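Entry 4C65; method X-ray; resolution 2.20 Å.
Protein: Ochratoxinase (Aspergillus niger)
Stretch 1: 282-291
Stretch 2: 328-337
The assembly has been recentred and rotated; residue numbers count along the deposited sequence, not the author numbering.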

ATOM      1  N   ILE A 282     -45.022  -0.440   2.479  1.00 19.06           N
ATOM      2  CA  ILE A 282     -43.798  -1.104   2.839  1.00 18.03           C
ATOM      3  C   ILE A 282     -44.074  -2.580   3.063  1.00 17.17           C
ATOM      4  O   ILE A 282     -45.002  -2.940   3.770  1.00 17.33           O
ATOM      5  CB  ILE A 282     -43.186  -0.488   4.095  1.00 18.57           C
ATOM      6  CG1 ILE A 282     -43.010   1.028   3.895  1.00 19.13           C
ATOM      7  CG2 ILE A 282     -41.843  -1.156   4.423  1.00 17.92           C
ATOM      8  CD1 ILE A 282     -42.528   1.786   5.122  1.00 19.73           C
ATOM      9  N   LEU A 283     -43.234  -3.428   2.466  1.00 15.91           N
ATOM     10  CA  LEU A 283     -43.430  -4.860   2.514  1.00 15.32           C
ATOM     11  C   LEU A 283     -42.906  -5.435   3.827  1.00 15.25           C
ATOM     12  O   LEU A 283     -41.844  -5.022   4.306  1.00 15.09           O
ATOM     13  CB  LEU A 283     -42.734  -5.531   1.345  1.00 14.51           C
ATOM     14  CG  LEU A 283     -43.019  -7.018   1.135  1.00 14.51           C
ATOM     15  CD1 LEU A 283     -44.480  -7.238   0.763  1.00 15.30           C
ATOM     16  CD2 LEU A 283     -42.133  -7.536   0.036  1.00 13.92           C
ATOM     17  N   TYR A 284     -43.659  -6.400   4.386  1.00 15.28           N
ATOM     18  CA  TYR A 284     -43.316  -7.090   5.619  1.00 15.61           C
ATOM     19  C   TYR A 284     -42.868  -8.510   5.284  1.00 15.30           C
ATOM     20  O   TYR A 284     -43.650  -9.301   4.754  1.00 15.14           O
ATOM     21  CB  TYR A 284     -44.530  -7.146   6.537  1.00 16.57           C
ATOM     22  CG  TYR A 284     -44.286  -7.489   8.012  1.00 17.24           C
ATOM     23  CD1 TYR A 284     -43.889  -8.755   8.409  1.00 17.28           C
ATOM     24  CD2 TYR A 284     -44.536  -6.549   9.011  1.00 18.01           C
ATOM     25  CE1 TYR A 284     -43.716  -9.072   9.755  1.00 18.15           C
ATOM     26  CE2 TYR A 284     -44.362  -6.845  10.355  1.00 18.79           C
ATOM     27  CZ  TYR A 284     -43.954  -8.107  10.731  1.00 18.93           C
ATOM     28  OH  TYR A 284     -43.779  -8.401  12.069  1.00 19.92           O
ATOM     29  N   VAL A 285     -41.625  -8.832   5.625  1.00 15.15           N
ATOM     30  CA  VAL A 285     -41.085 -10.162   5.449  1.00 15.03           C
ATOM     31  C   VAL A 285     -40.616 -10.677   6.794  1.00 16.14           C
ATOM     32  O   VAL A 285     -39.546 -10.302   7.282  1.00 16.11           O
ATOM     33  CB  VAL A 285     -39.923 -10.141   4.453  1.00 14.06           C
ATOM     34  CG1 VAL A 285     -39.390 -11.550   4.222  1.00 13.98           C
ATOM     35  CG2 VAL A 285     -40.383  -9.506   3.150  1.00 13.58           C
ATOM     36  N   ALA A 286     -41.396 -11.582   7.374  1.00 17.26           N
ATOM     37  CA  ALA A 286     -41.199 -11.983   8.770  1.00 18.54           C
ATOM     38  C   ALA A 286     -39.968 -12.877   9.021  1.00 18.72           C
ATOM     39  O   ALA A 286     -39.320 -12.744  10.044  1.00 18.99           O
ATOM     40  CB  ALA A 286     -42.466 -12.657   9.290  1.00 19.43           C
ATOM     41  N   THR A 287     -39.658 -13.754   8.068  1.00 18.35           N
ATOM     42  CA  THR A 287     -38.656 -14.829   8.238  1.00 18.70           C
ATOM     43  C   THR A 287     -38.837 -15.587   9.544  1.00 19.87           C
ATOM     44  O   THR A 287     -37.922 -15.702  10.344  1.00 20.34           O
ATOM     45  CB  THR A 287     -37.195 -14.336   8.083  1.00 18.54           C
ATOM     46  OG1 THR A 287     -36.831 -13.505   9.180  1.00 19.45           O
ATOM     47  CG2 THR A 287     -37.016 -13.537   6.802  1.00 17.72           C
ATOM     48  N   ARG A 288     -40.034 -16.129   9.744  1.00 20.51           N
ATOM     49  CA  ARG A 288     -40.362 -16.814  10.984  1.00 21.84           C
ATOM     50  C   ARG A 288     -39.563 -18.091  11.123  1.00 22.77           C
ATOM     51  O   ARG A 288     -39.317 -18.535  12.241  1.00 23.77           O
ATOM     52  CB  ARG A 288     -41.874 -17.095  11.077  1.00 22.18           C
ATOM     53  CG  ARG A 288     -42.340 -17.767  12.374  1.00 23.43           C
ATOM     54  CD  ARG A 288     -42.092 -16.917  13.606  1.00 23.96           C
ATOM     55  NE  ARG A 288     -42.367 -17.651  14.829  1.00 25.55           N
ATOM     56  CZ  ARG A 288     -42.307 -17.124  16.060  1.00 26.42           C
ATOM     57  NH1 ARG A 288     -41.950 -15.857  16.247  1.00 25.95           N
ATOM     58  NH2 ARG A 288     -42.588 -17.870  17.108  1.00 27.95           N
ATOM     59  N   SER A 289     -39.134 -18.668  10.001  1.00 22.71           N
ATOM     60  CA  SER A 289     -38.320 -19.900  10.022  1.00 23.90           C
ATOM     61  C   SER A 289     -37.089 -19.768  10.909  1.00 25.29           C
ATOM     62  O   SER A 289     -36.773 -20.660  11.688  1.00 27.12           O
ATOM     63  CB  SER A 289     -37.869 -20.296   8.620  1.00 22.88           C
ATOM     64  OG  SER A 289     -38.928 -20.884   7.890  1.00 22.81           O
ATOM     65  N   VAL A 290     -36.399 -18.652  10.792  1.00 25.22           N
ATOM     66  CA  VAL A 290     -35.194 -18.444  11.531  1.00 26.37           C
ATOM     67  C   VAL A 290     -35.432 -18.408  13.043  1.00 27.64           C
ATOM     68  O   VAL A 290     -34.635 -18.933  13.834  1.00 28.68           O
ATOM     69  CB  VAL A 290     -34.511 -17.191  10.949  1.00 26.12           C
ATOM     70  CG1 VAL A 290     -34.422 -16.009  11.904  1.00 27.31           C
ATOM     71  CG2 VAL A 290     -33.158 -17.524  10.351  1.00 26.26           C
ATOM     72  N   ILE A 291     -36.536 -17.801  13.450  1.00 27.99           N
ATOM     73  CA  ILE A 291     -36.938 -17.806  14.863  1.00 29.81           C
ATOM     74  C   ILE A 291     -37.264 -19.221  15.318  1.00 31.02           C
ATOM     75  O   ILE A 291     -36.906 -19.615  16.428  1.00 32.74           O
ATOM     76  CB  ILE A 291     -38.146 -16.883  15.139  1.00 30.01           C
ATOM     77  CG1 ILE A 291     -37.703 -15.437  15.359  1.00 30.24           C
ATOM     78  CG2 ILE A 291     -38.749 -17.154  16.508  1.00 31.51           C
ATOM     79  CD1 ILE A 291     -37.329 -14.501  14.258  1.00 29.12           C
TER
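Stretch 2 328-337: GVTIALGTDT

Two parallel segments can be held in register by very few direct hydrogen bonds when water extends the ladder, and ochratoxinase offers a clear example. Tyr284 makes both direct bonds: its N donates to Thr330 O (3.0 Å), and its O accepts from Ala332 N (3.0 Å), so that one residue straddles Ile331, the parallel pattern, with the two CA atoms 4.7 Å apart. Beyond this short strand pairing the backbones part enough to admit solvent. Water 1 donates to Ile282 O (2.9 Å) and accepts from Thr330 N (3.0 Å); at the other end, water 2 accepts from Ala286 N (2.8 Å) and donates to Ala332 O (2.4 Å, notably short), while water 3 accepts from both Thr287 N (3.2 Å) and Gly334 N (2.8 Å). Thr287 CA also approaches Gly334 O at 3.1 Å in a CA-H...O contact.

Overall the stretches run in the same general direction, 38° apart. Side chains alternate about the pairing: Tyr284 CB meets Val329 CG1 (3.9 Å) and Ile331 CG1 (4.0 Å) on one face, whereas Ala332 CB shares the other with Val285. Leu283 CD2 reaches Ala332 CB at 3.8 Å. Gly334 leaves room for Val285, whose CG1 lies 3.7 Å from Gly334 N; a CB there would clash with it. Where stretch 1 turns helical, Val290 CG2 packs on Asp336 CB (3.7 Å).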

ATOM      1  N   GLY A 328     -53.651  -5.940   8.077  1.00 30.23           N
ATOM      2  CA  GLY A 328     -53.706  -5.832   6.622  1.00 29.44           C
ATOM      3  C   GLY A 328     -52.469  -5.222   5.978  1.00 28.13           C
ATOM      4  O   GLY A 328     -52.535  -4.726   4.869  1.00 27.57           O
ATOM      5  N   VAL A 329     -51.324  -5.289   6.664  1.00 27.29           N
ATOM      6  CA  VAL A 329     -50.006  -4.959   6.066  1.00 25.05           C
ATOM      7  C   VAL A 329     -49.718  -5.942   4.953  1.00 23.26           C
ATOM      8  O   VAL A 329     -50.024  -7.126   5.087  1.00 23.37           O
ATOM      9  CB  VAL A 329     -48.873  -5.062   7.105  1.00 25.29           C
ATOM     10  CG1 VAL A 329     -47.527  -4.683   6.491  1.00 24.67           C
ATOM     11  CG2 VAL A 329     -49.174  -4.183   8.320  1.00 26.28           C
ATOM     12  N   THR A 330     -49.154  -5.459   3.857  1.00 21.47           N
ATOM     13  CA  THR A 330     -48.814  -6.324   2.747  1.00 20.24           C
ATOM     14  C   THR A 330     -47.598  -7.201   3.098  1.00 19.27           C
ATOM     15  O   THR A 330     -46.541  -6.681   3.466  1.00 18.82           O
ATOM     16  CB  THR A 330     -48.460  -5.504   1.512  1.00 19.62           C
ATOM     17  OG1 THR A 330     -49.536  -4.636   1.200  1.00 19.89           O
ATOM     18  CG2 THR A 330     -48.181  -6.412   0.333  1.00 19.16           C
ATOM     19  N   ILE A 331     -47.760  -8.511   2.978  1.00 18.72           N
ATOM     20  CA  ILE A 331     -46.772  -9.444   3.445  1.00 18.13           C
ATOM     21  C   ILE A 331     -46.249 -10.300   2.308  1.00 17.29           C
ATOM     22  O   ILE A 331     -46.985 -10.664   1.397  1.00 17.30           O
ATOM     23  CB  ILE A 331     -47.380 -10.318   4.558  1.00 19.11           C
ATOM     24  CG1 ILE A 331     -47.675  -9.430   5.760  1.00 20.26           C
ATOM     25  CG2 ILE A 331     -46.435 -11.435   4.991  1.00 18.92           C
ATOM     26  CD1 ILE A 331     -48.896  -9.856   6.503  1.00 21.91           C
ATOM     27  N   ALA A 332     -44.960 -10.613   2.366  1.00 16.68           N
ATOM     28  CA  ALA A 332     -44.373 -11.626   1.498  1.00 16.14           C
ATOM     29  C   ALA A 332     -43.556 -12.564   2.361  1.00 16.50           C
ATOM     30  O   ALA A 332     -43.230 -12.247   3.516  1.00 17.61           O
ATOM     31  CB  ALA A 332     -43.520 -11.006   0.421  1.00 15.06           C
ATOM     32  N   LEU A 333     -43.263 -13.740   1.824  1.00 15.93           N
ATOM     33  CA  LEU A 333     -42.606 -14.783   2.598  1.00 15.93           C
ATOM     34  C   LEU A 333     -41.118 -14.870   2.279  1.00 15.06           C
ATOM     35  O   LEU A 333     -40.707 -14.790   1.121  1.00 14.43           O
ATOM     36  CB  LEU A 333     -43.247 -16.164   2.358  1.00 16.15           C
ATOM     37  CG  LEU A 333     -44.703 -16.294   2.772  1.00 16.79           C
ATOM     38  CD1 LEU A 333     -45.132 -17.743   2.728  1.00 17.52           C
ATOM     39  CD2 LEU A 333     -44.960 -15.738   4.165  1.00 17.73           C
ATOM     40  N   GLY A 334     -40.326 -15.037   3.342  1.00 15.25           N
ATOM     41  CA  GLY A 334     -38.896 -15.232   3.249  1.00 14.66           C
ATOM     42  C   GLY A 334     -38.483 -16.131   4.365  1.00 15.28           C
ATOM     43  O   GLY A 334     -39.080 -16.113   5.429  1.00 15.75           O
ATOM     44  N   THR A 335     -37.428 -16.901   4.128  1.00 15.43           N
ATOM     45  CA  THR A 335     -37.007 -17.963   5.050  1.00 16.27           C
ATOM     46  C   THR A 335     -35.721 -17.633   5.811  1.00 16.30           C
ATOM     47  O   THR A 335     -35.529 -18.060   6.957  1.00 17.31           O
ATOM     48  CB  THR A 335     -36.838 -19.266   4.255  1.00 16.26           C
ATOM     49  OG1 THR A 335     -38.054 -19.536   3.556  1.00 16.32           O
ATOM     50  CG2 THR A 335     -36.548 -20.443   5.176  1.00 17.53           C
ATOM     51  N   ASP A 336     -34.851 -16.859   5.166  1.00 15.63           N
ATOM     52  CA  ASP A 336     -33.503 -16.573   5.643  1.00 15.62           C
ATOM     53  C   ASP A 336     -32.679 -17.848   5.666  1.00 16.07           C
ATOM     54  O   ASP A 336     -32.258 -18.322   6.712  1.00 17.10           O
ATOM     55  CB  ASP A 336     -33.530 -15.897   7.005  1.00 16.26           C
ATOM     56  CG  ASP A 336     -32.242 -15.130   7.310  1.00 16.27           C
ATOM     57  OD1 ASP A 336     -31.204 -15.350   6.667  1.00 16.05           O
ATOM     58  OD2 ASP A 336     -32.278 -14.300   8.225  1.00 16.81           O
ATOM     59  N   THR A 337     -32.442 -18.390   4.487  1.00 15.48           N
ATOM     60  CA  THR A 337     -31.713 -19.645   4.353  1.00 16.00           C
ATOM     61  C   THR A 337     -30.926 -19.680   3.034  1.00 15.33           C
ATOM     62  O   THR A 337     -31.072 -18.817   2.180  1.00 14.06           O
ATOM     63  CB  THR A 337     -32.716 -20.819   4.428  1.00 16.47           C
ATOM     64  OG1 THR A 337     -32.018 -22.052   4.577  1.00 17.35           O
ATOM     65  CG2 THR A 337     -33.579 -20.864   3.186  1.00 15.70           C
TER
HETATM   66  O   HOH W   1     -47.932  -2.761   3.497  1.00  9.19           O
HETATM   67  O   HOH W   2     -43.379 -12.899   5.864  1.00 15.86           O
HETATM   68  O   HOH W   3     -41.636 -14.647   5.774  1.00  6.20           O